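PDB 2O20: catabolite control protein A from Lactococcus lactis, which probably acts as a global DNA-binding regulator of the LacI family, repressing or activating genes in carbon catabolite control. Local coordinates for residues G298-A301 with M302-L305; E197-V200 with G201-E204. The protein carries 1 engineered substitution. All coordinates share one frame; numbering follows the deposited sequence.

In the fold
Followed from the N terminus, the chain reaches contact 2 first, in helix 193-208, and contact 1 about a hundred residues later, in helix 294-309. Each is local, one part of a helix meeting the next turn, so neither closes a loop; they stand in series, neither enclosing nor crossing the other. Contact 2 belongs to the half of the molecule built on the four-stranded parallel sheet, where its helix links strands 183-186 and 218-219. Contact 1 lies against the six-stranded sheet, beside strands 65-70 and 145-148 and helix 76-91. The centres of contact 1 and contact 2 are about 28 Å apart; the nearest atoms of the two contacts are about 15 Å apart, without touching.

Contact 1: residues G298-A301 with M302-L305; sequences GAVA and MRLL
Residues 298-301 and 302-305 are joined by four consecutive i to i+4 hydrogen bonds, the plain alpha-helical pattern. M302 N binds G298 O and R303 N binds A299 O, each at 2.9 Å; L304 N reaches V300 O at 3.1 Å, and L305 N closes on A301 O with the straightest N-H...O angle of the four, 168°. G298 has no side chain; G298 O accepts the amide of M302 and also lies 3.5 Å from M302 CB.

The helix, 294-309, packs on the six-stranded parallel sheet of the periplasmic-binding-protein-like fold that LacI-family regulators share.

R303 carries the side-chain contact. Its CG lies beside its own backbone N (chi1 -80°), which turns the extended chain back toward the preceding turn; R303 CG passes 3.4 Å from A299 O, and the guanidinium arrives beyond it. A299 CB sits over one face of that group, offset toward its rim, while V300 CG2 approaches R303 NH1 obliquely at 4.1 Å. The small methyl of A299 leaves room for the flat guanidinium to lie against it, and a long arginine suits this exposed flank because its aliphatic part can follow the helix before the guanidinium reaches A299 and V300. I88 of helix 76-91 touches both A299 and R303.

Toward the sheet, A301, small enough for close approach to strand 145-148, touches V146 and V148, and L305 extends to V146 and to V66 of strand 65-70. M302 places CG anti to its backbone N (chi1 -170°), then bends at its next two torsions; the M302 side chain is shared between V66 and helix 76-91, where it touches V85 and I88. L304 leaves in another direction, and its side chain packs on P158 and V314.

Contact 2: residues E197-V200 with G201-E204; sequences ERMV and GYQE. With SO4 (sulfate ion), chain L.
The beta-alpha-beta unit of strand 183-186, helix 193-208 and strand 218-219 contains this contact, in which M199 meets Y202 and Q203 one turn along the helix. The backbone is regular: Y202 N to R198 O, at 2.9 Å, is nearly straight at 171°, and G201, Q203 and E204 likewise bond to E197, M199 and V200. A glycine suits the buried position of G201 because it brings no bulk.

M199 CG stands anti to its backbone N (chi1 -175°), and the bent thioether then carries M199 SD to 4.2 Å from Y202 CD2, an oblique Met-aromatic contact. Q203 crosses the same methionine: its CG lies beside its own backbone N (chi1 -73°) and passes 3.3 Å from M199 O, bringing Q203 NE2 to 3.4 Å from M199 CG and 3.6 Å from M199 SD. Methionine suits this place because its bent, flexible chain can lie against the Y202 ring and the Q203 amide at once. An alanine in place of Q203 would probably leave one flank of the M199 thioether without its amide cover and set that chain freer to turn.

The extended R198 side chain ends at N195 and a sulfate, probably from the crystallisation liquor. R198 NH1 is hydrogen-bonded to N195 OD1 and makes a weak 3.3 Å bond to sulfate O3; N195 ND2 also binds the ion.

Toward the sheet, the Y202 hydroxyl is hydrogen-bonded to I183 O and its ring meets Y185 edge-to-face, while both M199 and Y202 touch V218 of strand 218-219. F213 borders M199 and Q203. Helix 164-177 lies alongside, Y164 touching R198 and T172 touching Y202, with a weak hydrogen bond from H165 NE2 to E204 OE1.

Contact 1: residues G298-A301 with M302-L305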
ATOM      1  N   GLY D 298       5.886  -1.928  15.055  1.00 19.80           N
ATOM      2  CA  GLY D 298       4.529  -2.311  15.503  1.00 19.97           C
ATOM      3  C   GLY D 298       4.507  -3.416  16.582  1.00 19.72           C
ATOM      4  O   GLY D 298       3.809  -3.295  17.594  1.00 19.60           O
ATOM      5  N   ALA D 299       5.247  -4.498  16.352  1.00 19.38           N
ATOM      6  CA  ALA D 299       5.306  -5.611  17.306  1.00 19.53           C
ATOM      7  C   ALA D 299       5.869  -5.153  18.647  1.00 19.77           C
ATOM      8  O   ALA D 299       5.311  -5.459  19.716  1.00 20.19           O
ATOM      9  CB  ALA D 299       6.119  -6.761  16.738  1.00 19.07           C
ATOM     10  N   VAL D 300       6.967  -4.401  18.602  1.00 19.91           N
ATOM     11  CA  VAL D 300       7.621  -3.909  19.820  1.00 19.53           C
ATOM     12  C   VAL D 300       6.681  -2.974  20.573  1.00 19.37           C
ATOM     13  O   VAL D 300       6.580  -3.054  21.800  1.00 18.92           O
ATOM     14  CB  VAL D 300       9.018  -3.249  19.508  1.00 19.85           C
ATOM     15  CG1 VAL D 300       9.548  -2.490  20.694  1.00 20.93           C
ATOM     16  CG2 VAL D 300      10.012  -4.327  19.096  1.00 20.29           C
ATOM     17  N   ALA D 301       5.976  -2.109  19.833  1.00 19.42           N
ATOM     18  CA  ALA D 301       5.007  -1.200  20.426  1.00 19.29           C
ATOM     19  C   ALA D 301       3.865  -1.946  21.093  1.00 19.74           C
ATOM     20  O   ALA D 301       3.414  -1.576  22.190  1.00 19.82           O
ATOM     21  CB  ALA D 301       4.451  -0.277  19.375  1.00 20.58           C
ATOM     22  N   MET D 302       3.359  -2.982  20.429  1.00 19.66           N
ATOM     23  CA  MET D 302       2.208  -3.711  20.979  1.00 20.07           C
ATOM     24  C   MET D 302       2.623  -4.550  22.230  1.00 20.81           C
ATOM     25  O   MET D 302       1.846  -4.696  23.190  1.00 20.43           O
ATOM     26  CB  MET D 302       1.530  -4.548  19.880  1.00 19.97           C
ATOM     27  CG  MET D 302       0.202  -5.139  20.281  1.00 19.99           C
ATOM     28  SD  MET D 302      -1.104  -3.955  20.740  1.00 22.22           S
ATOM     29  CE  MET D 302      -1.474  -4.521  22.398  1.00 21.66           C
ATOM     30  N   ARG D 303       3.859  -5.044  22.237  1.00 21.69           N
ATOM     31  CA  ARG D 303       4.425  -5.731  23.414  1.00 21.80           C
ATOM     32  C   ARG D 303       4.472  -4.804  24.626  1.00 22.08           C
ATOM     33  O   ARG D 303       4.131  -5.211  25.752  1.00 20.69           O
ATOM     34  CB  ARG D 303       5.825  -6.283  23.112  1.00 22.49           C
ATOM     35  CG  ARG D 303       5.808  -7.581  22.352  1.00 25.04           C
ATOM     36  CD  ARG D 303       7.203  -8.111  22.093  1.00 27.89           C
ATOM     37  NE  ARG D 303       7.162  -9.132  21.048  1.00 28.63           N
ATOM     38  CZ  ARG D 303       7.886  -9.132  19.935  1.00 31.80           C
ATOM     39  NH1 ARG D 303       8.779  -8.165  19.686  1.00 33.58           N
ATOM     40  NH2 ARG D 303       7.727 -10.133  19.068  1.00 31.45           N
ATOM     41  N   LEU D 304       4.893  -3.555  24.387  1.00 21.23           N
ATOM     42  CA  LEU D 304       4.982  -2.556  25.429  1.00 21.97           C
ATOM     43  C   LEU D 304       3.563  -2.231  25.924  1.00 21.06           C
ATOM     44  O   LEU D 304       3.288  -2.263  27.124  1.00 20.05           O
ATOM     45  CB  LEU D 304       5.710  -1.300  24.904  1.00 22.46           C
ATOM     46  CG  LEU D 304       5.877  -0.092  25.840  1.00 24.22           C
ATOM     47  CD1 LEU D 304       6.531  -0.504  27.089  1.00 27.82           C
ATOM     48  CD2 LEU D 304       6.695   1.005  25.192  1.00 24.78           C
ATOM     49  N   LEU D 305       2.657  -1.950  24.994  1.00 21.12           N
ATOM     50  CA  LEU D 305       1.273  -1.634  25.360  1.00 21.04           C
ATOM     51  C   LEU D 305       0.606  -2.769  26.189  1.00 21.37           C
ATOM     52  O   LEU D 305      -0.173  -2.496  27.082  1.00 20.50           O
ATOM     53  CB  LEU D 305       0.424  -1.301  24.131  1.00 21.32           C
ATOM     54  CG  LEU D 305      -1.019  -0.788  24.364  1.00 20.99           C
ATOM     55  CD1 LEU D 305      -1.085   0.513  25.207  1.00 21.25           C
ATOM     56  CD2 LEU D 305      -1.736  -0.576  23.057  1.00 22.26           C
TER

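Contact 2: residues E197-V200 with G201-E204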
ATOM      1  N   GLU D 197      15.401  16.306  14.725  1.00 25.70           N
ATOM      2  CA  GLU D 197      16.488  15.309  14.831  1.00 25.47           C
ATOM      3  C   GLU D 197      17.131  15.015  13.463  1.00 24.05           C
ATOM      4  O   GLU D 197      18.351  14.929  13.363  1.00 22.69           O
ATOM      5  CB  GLU D 197      15.986  14.009  15.484  0.50 25.99           C
ATOM      6  CG  GLU D 197      15.396  14.184  16.897  0.50 27.57           C
ATOM      7  CD  GLU D 197      16.418  14.134  18.022  0.50 28.81           C
ATOM      8  OE1 GLU D 197      17.631  13.970  17.759  0.50 31.24           O
ATOM      9  OE2 GLU D 197      15.992  14.261  19.194  0.50 31.80           O
ATOM     10  N   ARG D 198      16.306  14.867  12.412  1.00 23.26           N
ATOM     11  CA  ARG D 198      16.808  14.728  11.048  1.00 22.80           C
ATOM     12  C   ARG D 198      17.658  15.944  10.663  1.00 23.08           C
ATOM     13  O   ARG D 198      18.747  15.801  10.098  1.00 23.14           O
ATOM     14  CB  ARG D 198      15.644  14.560  10.049  1.00 22.08           C
ATOM     15  CG  ARG D 198      14.955  13.210  10.170  1.00 21.41           C
ATOM     16  CD  ARG D 198      13.769  13.168   9.220  1.00 23.72           C
ATOM     17  NE  ARG D 198      13.166  11.845   9.141  1.00 24.37           N
ATOM     18  CZ  ARG D 198      11.987  11.502   9.652  1.00 26.06           C
ATOM     19  NH1 ARG D 198      11.256  12.350  10.352  1.00 28.25           N
ATOM     20  NH2 ARG D 198      11.532  10.278   9.477  1.00 27.32           N
ATOM     21  N   MET D 199      17.161  17.135  10.973  1.00 23.80           N
ATOM     22  CA  MET D 199      17.922  18.382  10.726  1.00 24.62           C
ATOM     23  C   MET D 199      19.296  18.420  11.402  1.00 24.00           C
ATOM     24  O   MET D 199      20.277  18.825  10.774  1.00 23.80           O
ATOM     25  CB  MET D 199      17.131  19.612  11.163  1.00 24.62           C
ATOM     26  CG  MET D 199      17.821  20.896  10.813  1.00 26.69           C
ATOM     27  SD  MET D 199      17.760  21.270   9.047  1.00 30.43           S
ATOM     28  CE  MET D 199      16.418  22.469   9.064  1.00 31.79           C
ATOM     29  N   VAL D 200      19.377  17.976  12.660  1.00 24.28           N
ATOM     30  CA  VAL D 200      20.645  17.989  13.366  1.00 24.21           C
ATOM     31  C   VAL D 200      21.607  17.043  12.660  1.00 22.67           C
ATOM     32  O   VAL D 200      22.740  17.399  12.424  1.00 22.48           O
ATOM     33  CB  VAL D 200      20.482  17.648  14.858  1.00 24.95           C
ATOM     34  CG1 VAL D 200      21.849  17.542  15.577  1.00 26.29           C
ATOM     35  CG2 VAL D 200      19.602  18.700  15.550  1.00 27.23           C
ATOM     36  N   GLY D 201      21.142  15.857  12.287  1.00 21.26           N
ATOM     37  CA  GLY D 201      22.018  14.868  11.656  1.00 20.95           C
ATOM     38  C   GLY D 201      22.525  15.334  10.289  1.00 20.46           C
ATOM     39  O   GLY D 201      23.710  15.206   9.970  1.00 18.93           O
ATOM     40  N   TYR D 202      21.617  15.900   9.497  1.00 20.08           N
ATOM     41  CA  TYR D 202      21.947  16.514   8.198  1.00 19.56           C
ATOM     42  C   TYR D 202      23.026  17.612   8.299  1.00 20.05           C
ATOM     43  O   TYR D 202      24.005  17.615   7.546  1.00 18.52           O
ATOM     44  CB  TYR D 202      20.636  17.061   7.594  1.00 19.85           C
ATOM     45  CG  TYR D 202      20.704  17.954   6.360  1.00 18.83           C
ATOM     46  CD1 TYR D 202      21.078  17.453   5.107  1.00 19.54           C
ATOM     47  CD2 TYR D 202      20.326  19.287   6.443  1.00 21.47           C
ATOM     48  CE1 TYR D 202      21.094  18.277   3.964  1.00 19.71           C
ATOM     49  CE2 TYR D 202      20.301  20.112   5.306  1.00 20.76           C
ATOM     50  CZ  TYR D 202      20.706  19.605   4.084  1.00 20.42           C
ATOM     51  OH  TYR D 202      20.707  20.447   3.008  1.00 20.98           O
ATOM     52  N   GLN D 203      22.814  18.533   9.222  1.00 19.98           N
ATOM     53  CA  GLN D 203      23.742  19.628   9.471  1.00 21.82           C
ATOM     54  C   GLN D 203      25.114  19.194   9.977  1.00 21.70           C
ATOM     55  O   GLN D 203      26.133  19.779   9.581  1.00 21.62           O
ATOM     56  CB  GLN D 203      23.124  20.620  10.456  1.00 21.86           C
ATOM     57  CG  GLN D 203      22.009  21.480   9.842  1.00 25.52           C
ATOM     58  CD  GLN D 203      21.179  22.162  10.917  1.00 28.47           C
ATOM     59  OE1 GLN D 203      21.237  21.781  12.100  1.00 29.45           O
ATOM     60  NE2 GLN D 203      20.412  23.156  10.529  1.00 28.26           N
ATOM     61  N   GLU D 204      25.122  18.194  10.853  1.00 22.93           N
ATOM     62  CA  GLU D 204      26.340  17.550  11.340  1.00 24.11           C
ATOM     63  C   GLU D 204      27.188  16.995  10.184  1.00 22.98           C
ATOM     64  O   GLU D 204      28.393  17.214  10.131  1.00 22.73           O
ATOM     65  CB  GLU D 204      25.919  16.427  12.276  1.00 25.24           C
ATOM     66  CG  GLU D 204      27.016  15.672  13.001  1.00 27.13           C
ATOM     67  CD  GLU D 204      26.440  14.681  14.003  1.00 28.86           C
ATOM     68  OE1 GLU D 204      25.904  15.140  15.050  1.00 34.73           O
ATOM     69  OE2 GLU D 204      26.510  13.450  13.751  1.00 36.62           O
TER
HETATM   70  S   SO4 L2003       6.847  13.194   9.929  1.00 57.08           S
HETATM   71  O1  SO4 L2003       6.561  13.898  11.185  1.00 57.76           O
HETATM   72  O2  SO4 L2003       7.187  14.181   8.902  1.00 56.92           O
HETATM   73  O3  SO4 L2003       7.962  12.269  10.134  1.00 55.82           O
HETATM   74  O4  SO4 L2003       5.649  12.456   9.520  1.00 56.81           O